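Local coordinates for gentamicin resistance protein (Enterococcus gallinarum, PDB 6CTZ), which probably confers resistance to aminoglycosides such as kanamycin and gentamicin by transferring a phosphate from a guanine nucleotide to the drug's 2''-hydroxyl, at residues Y4-I8 against V39-P43; L62-V68 against E118-L123; N69-Y75 against V86-V91; L193-L199 against G211-F215. The protein carries 2 engineered substitutions. All coordinates share one frame. Where two conformers were deposited one is given. Numbering follows the deposited sequence.

The four contacts follow the kinase-like fold from the N-terminal sheet to the cleft and into the larger lobe. Contacts 1 and 3 share the five-stranded sheet, their centres 13 Å apart, with Arg41 N 2.9 Å from Val86 O. Contact 4 holds His197 and Asp214, ligands of the magnesium ions, and a salt bridge from Arg41 NH2 to Asp214 OD1 (3.0 Å) ties it to contact 1. Contacts 1, 3 and 4 touch GDP: Arg41 bonds the α-phosphate, Tyr88 and Val91 the guanine, and the magnesium ions of contact 4 bind both phosphates. Contact 2 stands back, Val68 about 12 Å from GDP between nearest atoms, but packs against contact 4 through Phe119 and Phe215.

Contact 1 of 4, residues Y4-I8 against V39-P43; sequences YTTMI and VFRFP. With GDP (guanosine-5'-diphosphate), chain B.
The outer face of the N-terminal nucleotide-binding sheet of this kinase-like fold is covered by a helix; the other face holds GDP. Residues 4-8 are α-helical (Ile8 N to Tyr4 O, 3.0 Å) and 39-43 are extended, the two axes approaching to 10.9 Å at 107°. Tyr4 lies nearest Phe42 and Ile8 nearest Phe40, with CA atoms 8.8 and 8.3 Å apart. Tyr4, Ile8, Phe40 and Phe42 all take chi1 m. The edge of Tyr4 meets the face of Phe42 in a T-shaped pair, centroids 4.7 Å apart and planes at 61°; Met7 CE reaches Phe42 CE1 at 3.8 Å. Ile8 (m, t) lays CD1 over the Phe40 face, 3.9 Å from its centroid. Facing the opposite way, extended Arg41 hydrogen-bonds GDP O1A through NE (2.7 Å) and NH2 (3.0 Å), and its NH1 pairs with Glu55, much like the lysine-glutamate pair of protein kinases. Strand 38-43 runs between strands 29-34 and 83-89, whose Tyr30 and Phe85 extend the aromatic layer beneath helix 2-11.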
# COMPACT_ATOMS: atom_id res chain seq x y z
N TYR A 4 23.05 -5.37 11.18
CA TYR A 4 21.85 -4.82 11.80
C TYR A 4 21.86 -5.00 13.31
O TYR A 4 21.44 -4.11 14.05
CB TYR A 4 20.60 -5.43 11.17
CG TYR A 4 20.52 -5.20 9.68
CD1 TYR A 4 19.99 -4.03 9.17
CD2 TYR A 4 21.01 -6.14 8.79
CE1 TYR A 4 19.93 -3.80 7.80
CE2 TYR A 4 20.96 -5.93 7.42
CZ TYR A 4 20.42 -4.76 6.93
OH TYR A 4 20.37 -4.56 5.57
N THR A 5 22.35 -6.15 13.79
CA THR A 5 22.34 -6.40 15.23
C THR A 5 23.27 -5.44 15.96
O THR A 5 22.97 -5.01 17.08
CB THR A 5 22.71 -7.86 15.52
OG1 THR A 5 24.05 -8.12 15.07
CG2 THR A 5 21.75 -8.79 14.80
N THR A 6 24.40 -5.08 15.35
CA THR A 6 25.31 -4.15 16.00
C THR A 6 24.69 -2.77 16.13
O THR A 6 24.79 -2.13 17.19
CB THR A 6 26.64 -4.09 15.26
OG1 THR A 6 27.24 -5.39 15.26
CG2 THR A 6 27.59 -3.10 15.94
N MET A 7 24.01 -2.29 15.08
CA MET A 7 23.32 -1.01 15.18
C MET A 7 22.27 -1.04 16.28
O MET A 7 22.16 -0.09 17.08
CB MET A 7 22.67 -0.65 13.85
CG MET A 7 23.64 -0.14 12.82
SD MET A 7 22.79 0.57 11.39
CE MET A 7 22.12 -0.91 10.64
N ILE A 8 21.49 -2.12 16.34
CA ILE A 8 20.43 -2.21 17.33
C ILE A 8 21.01 -2.19 18.74
O ILE A 8 20.57 -1.42 19.61
CB ILE A 8 19.58 -3.47 17.07
CG1 ILE A 8 18.81 -3.34 15.75
CG2 ILE A 8 18.61 -3.69 18.21
CD1 ILE A 8 18.16 -4.63 15.32
N VAL A 39 10.06 -6.07 15.70
CA VAL A 39 10.35 -5.86 14.32
C VAL A 39 11.26 -4.64 14.20
O VAL A 39 10.92 -3.60 14.67
CB VAL A 39 9.04 -5.57 13.49
CG1 VAL A 39 9.38 -5.23 12.05
CG2 VAL A 39 8.06 -6.72 13.60
N PHE A 40 12.43 -4.80 13.62
CA PHE A 40 13.29 -3.68 13.28
C PHE A 40 13.24 -3.47 11.77
O PHE A 40 13.44 -4.42 11.00
CB PHE A 40 14.71 -3.83 13.83
CG PHE A 40 14.80 -3.49 15.28
CD1 PHE A 40 14.51 -4.44 16.25
CD2 PHE A 40 15.09 -2.19 15.67
CE1 PHE A 40 14.57 -4.11 17.59
CE2 PHE A 40 15.13 -1.85 17.00
CZ PHE A 40 14.86 -2.81 17.97
N ARG A 41 12.94 -2.25 11.37
CA ARG A 41 12.58 -1.95 9.99
C ARG A 41 13.51 -0.87 9.47
O ARG A 41 13.55 0.25 10.02
CB ARG A 41 11.11 -1.52 9.93
CG ARG A 41 10.55 -1.36 8.53
CD ARG A 41 9.09 -1.02 8.69
NE ARG A 41 8.32 -0.64 7.52
CZ ARG A 41 7.89 0.59 7.28
NH1 ARG A 41 8.26 1.60 8.06
NH2 ARG A 41 7.07 0.83 6.26
N PHE A 42 14.25 -1.20 8.42
CA PHE A 42 15.36 -0.40 7.92
C PHE A 42 15.07 0.10 6.52
O PHE A 42 14.92 -0.72 5.60
CB PHE A 42 16.63 -1.26 7.90
CG PHE A 42 17.11 -1.68 9.26
CD1 PHE A 42 17.98 -0.88 9.98
CD2 PHE A 42 16.69 -2.88 9.81
CE1 PHE A 42 18.43 -1.26 11.24
CE2 PHE A 42 17.13 -3.27 11.07
CZ PHE A 42 18.00 -2.46 11.78
N PRO A 43 14.99 1.41 6.30
CA PRO A 43 14.78 1.93 4.95
C PRO A 43 15.85 1.48 3.97
O PRO A 43 17.02 1.29 4.33
CB PRO A 43 14.82 3.45 5.14
CG PRO A 43 14.30 3.64 6.54
CD PRO A 43 14.88 2.48 7.32
PB GDP B . 7.87 -1.88 2.44
O1B GDP B . 7.53 -0.46 2.80
O2B GDP B . 6.77 -2.56 1.67
O3B GDP B . 9.24 -1.99 1.80
O3A GDP B . 8.03 -2.64 3.87
PA GDP B . 6.88 -3.13 4.89
O1A GDP B . 6.63 -2.09 5.95
O2A GDP B . 5.64 -3.55 4.12
O5' GDP B . 7.62 -4.38 5.61
C5' GDP B . 8.14 -5.42 4.79
C4' GDP B . 7.47 -6.72 5.18
O4' GDP B . 7.87 -7.07 6.51
C3' GDP B . 5.96 -6.67 5.24
O3' GDP B . 5.34 -6.79 3.96
C2' GDP B . 5.68 -7.88 6.10
O2' GDP B . 5.85 -9.08 5.35
C1' GDP B . 6.82 -7.82 7.10
N9 GDP B . 6.40 -7.10 8.32
C8 GDP B . 6.64 -5.81 8.65
N7 GDP B . 6.08 -5.54 9.86
C5 GDP B . 5.47 -6.66 10.29
C6 GDP B . 4.69 -7.08 11.46
O6 GDP B . 4.45 -6.28 12.39
N1 GDP B . 4.26 -8.35 11.49
C2 GDP B . 4.50 -9.24 10.50
N2 GDP B . 4.04 -10.50 10.63
N3 GDP B . 5.20 -8.93 9.40
C4 GDP B . 5.70 -7.68 9.27

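Contact 2 of 4, residues L62-V68 against E118-L123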
# COMPACT_ATOMS: atom_id res chain seq x y z
N LEU A 62 -2.50 8.37 14.74
CA LEU A 62 -3.53 7.49 14.20
C LEU A 62 -3.95 6.39 15.17
O LEU A 62 -5.07 5.89 15.05
CB LEU A 62 -3.03 6.79 12.94
CG LEU A 62 -2.98 7.61 11.66
CD1 LEU A 62 -2.58 6.71 10.51
CD2 LEU A 62 -4.33 8.26 11.39
N VAL A 63 -3.08 6.00 16.11
CA VAL A 63 -3.33 4.82 16.95
C VAL A 63 -4.71 4.91 17.60
O VAL A 63 -5.47 3.94 17.61
CB VAL A 63 -2.21 4.66 17.99
CG1 VAL A 63 -2.61 3.65 19.07
CG2 VAL A 63 -0.91 4.22 17.34
N GLY A 64 -5.03 6.07 18.17
CA GLY A 64 -6.28 6.24 18.87
C GLY A 64 -7.50 6.44 18.00
O GLY A 64 -8.61 6.56 18.52
N CYS A 65 -7.32 6.47 16.68
CA CYS A 65 -8.40 6.74 15.74
C CYS A 65 -8.83 5.51 14.95
O CYS A 65 -9.84 5.57 14.25
CB CYS A 65 -7.98 7.83 14.75
SG CYS A 65 -7.47 9.36 15.54
N VAL A 66 -8.08 4.42 15.02
CA VAL A 66 -8.39 3.21 14.26
C VAL A 66 -8.64 2.07 15.23
O VAL A 66 -8.17 2.07 16.38
CB VAL A 66 -7.31 2.85 13.22
CG1 VAL A 66 -7.18 3.95 12.18
CG2 VAL A 66 -5.98 2.61 13.90
N LYS A 67 -9.40 1.08 14.78
CA LYS A 67 -9.77 -0.09 15.58
C LYS A 67 -9.02 -1.34 15.16
O LYS A 67 -9.50 -2.46 15.38
CB LYS A 67 -11.28 -0.34 15.48
CG LYS A 67 -12.11 0.80 16.03
CD LYS A 67 -13.58 0.43 16.03
CE LYS A 67 -14.46 1.62 16.39
NZ LYS A 67 -14.13 2.19 17.72
N VAL A 68 -7.90 -1.18 14.49
CA VAL A 68 -6.95 -2.25 14.27
C VAL A 68 -5.64 -1.80 14.90
O VAL A 68 -5.42 -0.62 15.16
CB VAL A 68 -6.74 -2.57 12.77
CG1 VAL A 68 -8.01 -3.12 12.15
CG2 VAL A 68 -6.24 -1.34 12.02
N GLU A 118 -14.66 -0.03 7.76
CA GLU A 118 -14.55 0.82 8.94
C GLU A 118 -13.19 1.49 9.02
O GLU A 118 -13.09 2.68 9.35
CB GLU A 118 -14.82 -0.01 10.20
CG GLU A 118 -14.64 0.73 11.51
CD GLU A 118 -14.93 -0.15 12.71
OE1 GLU A 118 -14.26 -1.19 12.87
OE2 GLU A 118 -15.86 0.18 13.48
N PHE A 119 -12.12 0.75 8.71
CA PHE A 119 -10.78 1.32 8.71
C PHE A 119 -10.67 2.46 7.70
O PHE A 119 -10.14 3.54 8.00
CB PHE A 119 -9.76 0.22 8.41
CG PHE A 119 -8.36 0.71 8.22
CD1 PHE A 119 -7.58 1.08 9.31
CD2 PHE A 119 -7.80 0.79 6.95
CE1 PHE A 119 -6.28 1.53 9.13
CE2 PHE A 119 -6.50 1.24 6.78
CZ PHE A 119 -5.74 1.60 7.87
N MET A 120 -11.18 2.24 6.48
CA MET A 120 -11.13 3.27 5.45
C MET A 120 -11.95 4.48 5.87
O MET A 120 -11.54 5.62 5.64
CB MET A 120 -11.61 2.69 4.12
CG MET A 120 -10.70 1.59 3.60
SD MET A 120 -11.34 0.66 2.18
CE MET A 120 -10.74 1.63 0.81
N ASN A 121 -13.10 4.21 6.42
CA ASN A 121 -13.86 5.28 7.02
C ASN A 121 -13.15 6.22 8.13
O ASN A 121 -13.16 7.46 8.19
CB ASN A 121 -15.19 4.80 7.58
CG ASN A 121 -16.22 4.54 6.51
OD1 ASN A 121 -16.07 4.84 5.36
ND2 ASN A 121 -17.30 4.00 6.95
N GLU A 122 -12.41 5.46 8.94
CA GLU A 122 -11.63 6.16 9.96
C GLU A 122 -10.53 7.01 9.33
O GLU A 122 -10.32 8.16 9.75
CB GLU A 122 -11.07 5.16 10.96
CG GLU A 122 -12.16 4.53 11.83
CD GLU A 122 -11.77 3.20 12.45
OE1 GLU A 122 -12.55 2.69 13.28
OE2 GLU A 122 -10.70 2.66 12.11
N LEU A 123 -9.84 6.49 8.32
CA LEU A 123 -8.85 7.31 7.63
C LEU A 123 -9.51 8.52 7.00
O LEU A 123 -8.98 9.64 7.08
CB LEU A 123 -8.11 6.49 6.56
CG LEU A 123 -7.22 5.35 7.07
CD1 LEU A 123 -6.39 4.79 5.92
CD2 LEU A 123 -6.32 5.82 8.20
O HOH W 1 -9.79 0.06 12.03
O HOH W 2 -11.93 -3.55 13.47
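Glu122, Lys67 and Phe119 bury the most surface in this junction, in which the loop joining helix 46-62 to strand 73-78 of the N-terminal sheet rests on helix 106-125 of the larger lobe. The arrangement recalls protein kinases, where the loop after helix C packs on helix E. Glu122 CG meets Cys65 O at 3.5 Å and its carboxylate lies along the backbone of Val66 and Lys67, OE2 being 3.2 Å from Val66 CA. Lys67 contributes mainly its aliphatic chain: CG is 3.4 Å from Glu122 OE1 and CD 3.4 Å from Glu118 OE2, while NZ stays 5.0 Å from Glu118 OE2. Phe119, one turn before Glu122, fills the buried side, touching Val66 CG1 through CE1 (4.0 Å) and Val68 CG2 through CD1 (3.9 Å); Ile212 continues this apolar layer. A weak hydrogen bond, Lys67 N to Glu122 OE2 at 3.4 Å, is backed by a water that accepts from Lys67 N at 3.0 Å and donates to Glu122 OE2 at 2.8 Å.

Contact 3 of 4, residues N69-Y75 against V86-V91; sequences NIPQYVY and VGYRKV. With GDP (guanosine-5'-diphosphate), chain B.
Three tyrosines, Tyr73 and Tyr75 with chi1 m and Tyr88 with chi1 p, make many of the side-chain contacts here. Tyr88 (chi1 55°, chi2 -90°) has Pro71 CB over its ring face, 3.8 Å from the centroid, and its OH donates to GDP N7 at 2.7 Å. Tyr73 (chi2 -23°) takes Val86 CG2 over its face, 3.7 Å from the centroid; its CE1 is 3.6 Å from Tyr88 CD1, the two rings oblique at 39°. Tyr75 (chi2 -69°) lies beside Gly87, and its OH bonds Asp14. The backbone is an antiparallel hairpin of strands 73-78 and 83-89, its regular register interrupted by a classic beta bulge: Val74 (phi/psi -89/-35, not extended) and Tyr75 both face Gly87, each donating from N to Gly87 O (3.0 and 3.2 Å), and Gly87 N returns a bond to Tyr75 O (2.9 Å). The axes of 73-75 and 86-89 make an angle of 117°. Residues 69-72 splay off, one water joining Gln72 O to Arg89 N, another Gln72 N to Arg89 O. In the kinase-type linker Val91 (chi1 t) packs CG2 4.3 Å from Pro71 CG and gives its N to GDP O6 at 2.9 Å.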
# COMPACT_ATOMS: atom_id res chain seq x y z
N ASN A 69 -4.77 -2.77 15.13
CA ASN A 69 -3.43 -2.46 15.59
C ASN A 69 -2.58 -1.98 14.43
O ASN A 69 -2.71 -2.46 13.30
CB ASN A 69 -2.84 -3.70 16.25
CG ASN A 69 -3.60 -4.07 17.53
OD1 ASN A 69 -4.75 -3.64 17.73
ND2 ASN A 69 -2.97 -4.81 18.41
N ILE A 70 -1.75 -0.97 14.69
CA ILE A 70 -0.80 -0.46 13.71
C ILE A 70 0.56 -0.39 14.39
O ILE A 70 0.65 -0.44 15.63
CB ILE A 70 -1.24 0.91 13.14
CG1 ILE A 70 -1.17 2.01 14.22
CG2 ILE A 70 -2.64 0.82 12.51
CD1 ILE A 70 -1.69 3.36 13.74
N PRO A 71 1.65 -0.27 13.63
CA PRO A 71 2.97 -0.24 14.27
C PRO A 71 3.11 0.93 15.24
O PRO A 71 2.70 2.06 14.96
CB PRO A 71 3.94 -0.07 13.09
CG PRO A 71 3.20 -0.67 11.93
CD PRO A 71 1.77 -0.25 12.16
N GLN A 72 3.73 0.65 16.38
CA GLN A 72 4.03 1.67 17.37
C GLN A 72 5.52 1.66 17.61
O GLN A 72 6.05 0.76 18.28
CB GLN A 72 3.28 1.40 18.65
CG GLN A 72 1.82 1.58 18.52
CD GLN A 72 1.22 1.61 19.87
OE1 GLN A 72 0.97 2.68 20.42
NE2 GLN A 72 1.07 0.44 20.46
N TYR A 73 6.20 2.67 17.08
CA TYR A 73 7.65 2.69 17.12
C TYR A 73 8.11 3.03 18.53
O TYR A 73 7.95 4.16 19.00
CB TYR A 73 8.17 3.71 16.12
CG TYR A 73 7.75 3.48 14.67
CD1 TYR A 73 7.37 2.22 14.18
CD2 TYR A 73 7.75 4.54 13.77
CE1 TYR A 73 7.01 2.05 12.85
CE2 TYR A 73 7.41 4.38 12.46
CZ TYR A 73 7.04 3.13 12.00
OH TYR A 73 6.70 3.00 10.68
N VAL A 74 8.67 2.04 19.22
CA VAL A 74 9.23 2.24 20.56
C VAL A 74 10.69 2.64 20.47
O VAL A 74 11.17 3.44 21.28
CB VAL A 74 9.04 0.93 21.36
CG1 VAL A 74 9.85 0.95 22.67
CG2 VAL A 74 7.56 0.70 21.63
N TYR A 75 11.40 2.11 19.49
CA TYR A 75 12.83 2.35 19.31
C TYR A 75 13.01 3.17 18.05
O TYR A 75 12.52 2.79 16.98
CB TYR A 75 13.57 1.02 19.22
CG TYR A 75 13.45 0.23 20.50
CD1 TYR A 75 14.08 0.66 21.66
CD2 TYR A 75 12.69 -0.93 20.56
CE1 TYR A 75 13.96 -0.05 22.84
CE2 TYR A 75 12.57 -1.65 21.74
CZ TYR A 75 13.21 -1.20 22.88
OH TYR A 75 13.09 -1.90 24.06
N VAL A 86 13.59 2.06 12.75
CA VAL A 86 12.75 1.89 13.91
C VAL A 86 12.54 0.47 14.36
O VAL A 86 12.75 -0.41 13.63
CB VAL A 86 11.31 2.48 13.65
CG1 VAL A 86 11.39 3.96 13.41
CG2 VAL A 86 10.63 1.80 12.44
N GLY A 87 12.10 0.32 15.59
CA GLY A 87 11.72 -0.96 16.13
C GLY A 87 10.34 -0.87 16.77
O GLY A 87 10.07 0.07 17.46
N TYR A 88 9.51 -1.87 16.53
CA TYR A 88 8.19 -1.94 17.08
C TYR A 88 7.81 -3.36 17.45
O TYR A 88 8.29 -4.24 16.84
CB TYR A 88 7.14 -1.34 16.13
CG TYR A 88 7.06 -1.87 14.69
CD1 TYR A 88 7.81 -1.32 13.71
CD2 TYR A 88 6.18 -2.87 14.34
CE1 TYR A 88 7.71 -1.72 12.41
CE2 TYR A 88 6.08 -3.29 13.02
CZ TYR A 88 6.84 -2.69 12.08
OH TYR A 88 6.77 -3.04 10.76
N ARG A 89 6.96 -3.53 18.44
CA ARG A 89 6.50 -4.86 18.81
C ARG A 89 5.77 -5.40 17.58
O ARG A 89 4.97 -4.73 17.00
CB ARG A 89 5.55 -4.86 20.01
CG ARG A 89 6.24 -4.66 21.35
CD ARG A 89 5.49 -5.23 22.56
NE ARG A 89 6.38 -5.29 23.74
CZ ARG A 89 7.15 -6.34 24.06
NH1 ARG A 89 7.16 -7.42 23.35
NH2 ARG A 89 7.93 -6.29 25.14
N LYS A 90 6.03 -6.63 17.22
CA LYS A 90 5.41 -7.24 16.06
C LYS A 90 3.90 -7.06 16.11
O LYS A 90 3.26 -7.29 17.15
CB LYS A 90 5.78 -8.72 16.02
CG LYS A 90 5.41 -9.40 14.73
CD LYS A 90 5.88 -10.84 14.70
CE LYS A 90 5.11 -11.70 15.68
NZ LYS A 90 5.38 -13.15 15.45
N VAL A 91 3.33 -6.61 15.00
CA VAL A 91 1.88 -6.56 14.91
C VAL A 91 1.42 -8.01 14.74
O VAL A 91 1.84 -8.70 13.81
CB VAL A 91 1.44 -5.64 13.77
CG1 VAL A 91 -0.08 -5.59 13.65
CG2 VAL A 91 1.99 -4.23 13.98
PB GDP B . 7.87 -1.88 2.44
O1B GDP B . 7.53 -0.46 2.80
O2B GDP B . 6.77 -2.56 1.67
O3B GDP B . 9.24 -1.99 1.80
O3A GDP B . 8.03 -2.64 3.87
PA GDP B . 6.88 -3.13 4.89
O1A GDP B . 6.63 -2.09 5.95
O2A GDP B . 5.64 -3.55 4.12
O5' GDP B . 7.62 -4.38 5.61
C5' GDP B . 8.14 -5.42 4.79
C4' GDP B . 7.47 -6.72 5.18
O4' GDP B . 7.87 -7.07 6.51
C3' GDP B . 5.96 -6.67 5.24
O3' GDP B . 5.34 -6.79 3.96
C2' GDP B . 5.68 -7.88 6.10
O2' GDP B . 5.85 -9.08 5.35
C1' GDP B . 6.82 -7.82 7.10
N9 GDP B . 6.40 -7.10 8.32
C8 GDP B . 6.64 -5.81 8.65
N7 GDP B . 6.08 -5.54 9.86
C5 GDP B . 5.47 -6.66 10.29
C6 GDP B . 4.69 -7.08 11.46
O6 GDP B . 4.45 -6.28 12.39
N1 GDP B . 4.26 -8.35 11.49
C2 GDP B . 4.50 -9.24 10.50
N2 GDP B . 4.04 -10.50 10.63
N3 GDP B . 5.20 -8.93 9.40
C4 GDP B . 5.70 -7.68 9.27
O HOH W 3 5.40 -1.48 19.78
O HOH W 4 3.71 -2.22 17.28

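Contact 4 of 4, residues L193-L199 against G211-F215. With MG (magnesium ion), chain C; MG (magnesium ion), chain D; GDP (guanosine-5'-diphosphate), chain B; KAN (kanamycin a), chain E.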
# COMPACT_ATOMS: atom_id res chain seq x y z
N LEU A 193 -2.76 -0.23 0.21
CA LEU A 193 -3.64 -1.03 1.06
C LEU A 193 -3.91 -2.39 0.41
O LEU A 193 -5.00 -2.69 -0.07
CB LEU A 193 -4.92 -0.26 1.37
CG LEU A 193 -5.79 -0.83 2.48
CD1 LEU A 193 -5.07 -0.80 3.83
CD2 LEU A 193 -7.08 -0.04 2.59
N SER A 194 -2.88 -3.22 0.43
CA SER A 194 -2.89 -4.54 -0.16
C SER A 194 -2.85 -5.60 0.93
O SER A 194 -2.39 -5.33 2.05
CB SER A 194 -1.69 -4.72 -1.10
OG SER A 194 -0.49 -4.21 -0.53
N PRO A 195 -3.29 -6.83 0.63
CA PRO A 195 -3.47 -7.84 1.69
C PRO A 195 -2.17 -8.40 2.25
O PRO A 195 -2.22 -9.07 3.29
CB PRO A 195 -4.35 -8.91 1.03
CG PRO A 195 -4.13 -8.72 -0.45
CD PRO A 195 -3.99 -7.23 -0.61
N ASP A 196 -1.03 -8.11 1.62
CA ASP A 196 0.26 -8.39 2.25
C ASP A 196 0.51 -7.50 3.47
O ASP A 196 1.51 -7.70 4.18
CB ASP A 196 1.42 -8.28 1.24
CG ASP A 196 1.63 -6.88 0.73
OD1 ASP A 196 0.67 -6.10 0.73
OD2 ASP A 196 2.77 -6.54 0.33
N HIS A 197 -0.38 -6.55 3.75
CA HIS A 197 -0.31 -5.67 4.90
C HIS A 197 -1.44 -5.91 5.89
O HIS A 197 -1.55 -5.17 6.86
CB HIS A 197 -0.34 -4.21 4.46
CG HIS A 197 0.83 -3.81 3.63
ND1 HIS A 197 0.74 -2.87 2.62
CD2 HIS A 197 2.13 -4.19 3.67
CE1 HIS A 197 1.93 -2.70 2.08
NE2 HIS A 197 2.79 -3.49 2.70
N PHE A 198 -2.29 -6.91 5.65
CA PHE A 198 -3.42 -7.20 6.54
C PHE A 198 -2.99 -8.31 7.49
O PHE A 198 -2.66 -9.42 7.05
CB PHE A 198 -4.66 -7.69 5.79
CG PHE A 198 -5.20 -6.74 4.74
CD1 PHE A 198 -4.74 -5.44 4.61
CD2 PHE A 198 -6.20 -7.18 3.89
CE1 PHE A 198 -5.24 -4.61 3.62
CE2 PHE A 198 -6.71 -6.35 2.89
CZ PHE A 198 -6.23 -5.06 2.77
N LEU A 199 -3.02 -8.03 8.79
CA LEU A 199 -2.76 -9.04 9.80
C LEU A 199 -4.08 -9.54 10.34
O LEU A 199 -4.98 -8.75 10.64
CB LEU A 199 -1.91 -8.46 10.94
CG LEU A 199 -0.40 -8.30 10.72
CD1 LEU A 199 0.30 -9.67 10.62
CD2 LEU A 199 -0.08 -7.36 9.56
N GLY A 211 -4.72 -6.17 12.40
CA GLY A 211 -3.69 -5.16 12.23
C GLY A 211 -3.50 -4.78 10.78
O GLY A 211 -3.86 -5.52 9.86
N ILE A 212 -2.94 -3.59 10.60
CA ILE A 212 -2.54 -3.06 9.29
C ILE A 212 -1.14 -2.49 9.44
O ILE A 212 -0.88 -1.72 10.38
CB ILE A 212 -3.50 -1.96 8.79
CG1 ILE A 212 -4.92 -2.49 8.64
CG2 ILE A 212 -2.99 -1.36 7.47
CD1 ILE A 212 -5.15 -3.31 7.38
N ILE A 213 -0.23 -2.85 8.53
CA ILE A 213 1.14 -2.34 8.55
C ILE A 213 1.45 -1.48 7.33
O ILE A 213 0.61 -1.30 6.44
CB ILE A 213 2.14 -3.50 8.71
CG1 ILE A 213 2.01 -4.50 7.55
CG2 ILE A 213 1.97 -4.18 10.08
CD1 ILE A 213 3.16 -5.48 7.46
N ASP A 214 2.67 -0.93 7.29
CA ASP A 214 3.25 -0.22 6.16
C ASP A 214 2.46 0.98 5.68
O ASP A 214 1.81 0.93 4.63
CB ASP A 214 3.55 -1.15 4.98
CG ASP A 214 4.43 -0.47 3.93
OD1 ASP A 214 4.91 0.68 4.17
OD2 ASP A 214 4.64 -1.08 2.86
N PHE A 215 2.55 2.09 6.41
CA PHE A 215 1.90 3.34 6.06
C PHE A 215 2.83 4.27 5.28
O PHE A 215 2.57 5.47 5.21
CB PHE A 215 1.38 4.04 7.32
CG PHE A 215 0.16 3.38 7.92
CD1 PHE A 215 0.25 2.15 8.57
CD2 PHE A 215 -1.08 4.01 7.87
CE1 PHE A 215 -0.88 1.55 9.15
CE2 PHE A 215 -2.20 3.43 8.44
CZ PHE A 215 -2.10 2.19 9.08
MG MG C . 4.91 -3.10 2.29
MG MG D . 5.95 0.67 2.23
PB GDP B . 7.87 -1.88 2.44
O1B GDP B . 7.53 -0.46 2.80
O2B GDP B . 6.77 -2.56 1.67
O3B GDP B . 9.24 -1.99 1.80
O3A GDP B . 8.03 -2.64 3.87
PA GDP B . 6.88 -3.13 4.89
O1A GDP B . 6.63 -2.09 5.95
O2A GDP B . 5.64 -3.55 4.12
O5' GDP B . 7.62 -4.38 5.61
C5' GDP B . 8.14 -5.42 4.79
C4' GDP B . 7.47 -6.72 5.18
O4' GDP B . 7.87 -7.07 6.51
C3' GDP B . 5.96 -6.67 5.24
O3' GDP B . 5.34 -6.79 3.96
C2' GDP B . 5.68 -7.88 6.10
O2' GDP B . 5.85 -9.08 5.35
C1' GDP B . 6.82 -7.82 7.10
N9 GDP B . 6.40 -7.10 8.32
C8 GDP B . 6.64 -5.81 8.65
N7 GDP B . 6.08 -5.54 9.86
C5 GDP B . 5.47 -6.66 10.29
C6 GDP B . 4.69 -7.08 11.46
O6 GDP B . 4.45 -6.28 12.39
N1 GDP B . 4.26 -8.35 11.49
C2 GDP B . 4.50 -9.24 10.50
N2 GDP B . 4.04 -10.50 10.63
N3 GDP B . 5.20 -8.93 9.40
C4 GDP B . 5.70 -7.68 9.27
C1 KAN E . 2.40 -5.96 -8.42
C2 KAN E . 1.72 -6.08 -9.79
C3 KAN E . 0.87 -7.34 -9.82
C4 KAN E . 1.80 -8.51 -9.55
C5 KAN E . 2.51 -8.36 -8.21
C6 KAN E . 3.51 -9.49 -7.97
C7 KAN E . 1.20 -3.71 -3.78
C8 KAN E . 2.51 -3.56 -4.54
C9 KAN E . 2.33 -3.99 -6.00
C10 KAN E . 1.79 -5.42 -6.11
C11 KAN E . 0.51 -5.57 -5.28
C12 KAN E . 0.73 -5.16 -3.83
C13 KAN E . 4.24 -1.85 -4.63
C14 KAN E . 4.65 -0.69 -3.74
C15 KAN E . 3.78 0.52 -4.09
C16 KAN E . 3.93 0.84 -5.57
C17 KAN E . 3.60 -0.39 -6.39
C18 KAN E . 3.87 -0.10 -7.86
N1 KAN E . 4.17 -9.24 -6.71
N2 KAN E . 0.01 -6.94 -5.32
N3 KAN E . 1.38 -3.28 -2.39
N4 KAN E . 4.14 1.70 -3.29
O5 KAN E . 3.18 -7.11 -8.08
O6 KAN E . 0.89 -4.93 -9.99
O7 KAN E . 0.24 -7.49 -11.09
O8 KAN E . 1.02 -9.72 -9.55
O9 KAN E . 1.39 -5.72 -7.44
O10 KAN E . 3.60 -3.94 -6.67
O11 KAN E . 2.86 -2.17 -4.43
O12 KAN E . 4.43 -1.47 -5.99
O13 KAN E . 4.49 -1.11 -2.38
O14 KAN E . 3.03 1.89 -5.98
O15 KAN E . 3.56 -1.27 -8.63
O HOH W 5 5.02 -5.05 1.67
O HOH W 6 4.33 -2.58 0.33
O HOH W 7 4.08 1.45 1.50
O HOH W 8 6.97 2.52 2.66
O HOH W 9 6.52 0.57 0.27
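Residues 198-199 and 211-212 pair as an antiparallel hairpin: Leu199 and Gly211 form the hydrogen-bonded pair (Leu199 N to Gly211 O 2.9 Å, Gly211 N to Leu199 O 3.1 Å), Phe198 and Ile212 the non-hydrogen-bonded one. Ile213 N bonds His197 O at 3.1 Å, His197 closing the 3-10 segment 195-197 that leads into strand 198-200. This is the catalytic-loop and metal-site geometry of the kinase fold, with Asp214 in the position of the DFG aspartate and His197 where protein kinases have asparagine. On one face Phe198 CD1 meets Ile212 CD1 at 3.5 Å; on the other Leu199 CD2 meets Ile213 CG2 at 3.8 Å. Asp214 CB lies over the His197 ring, 3.6 Å from its centroid, while His197 ND1 bonds Asp192 O. Ser194 OG accepts from kanamycin N3 at 2.8 Å. Asp214 grips one magnesium through OD1 (2.2 Å) and OD2 (2.3 Å); the other is bound by His197 NE2 at 2.2 Å, Asp214 OD2 at 2.1 Å, two waters, and GDP O2A and O2B, each at 2.0 Å.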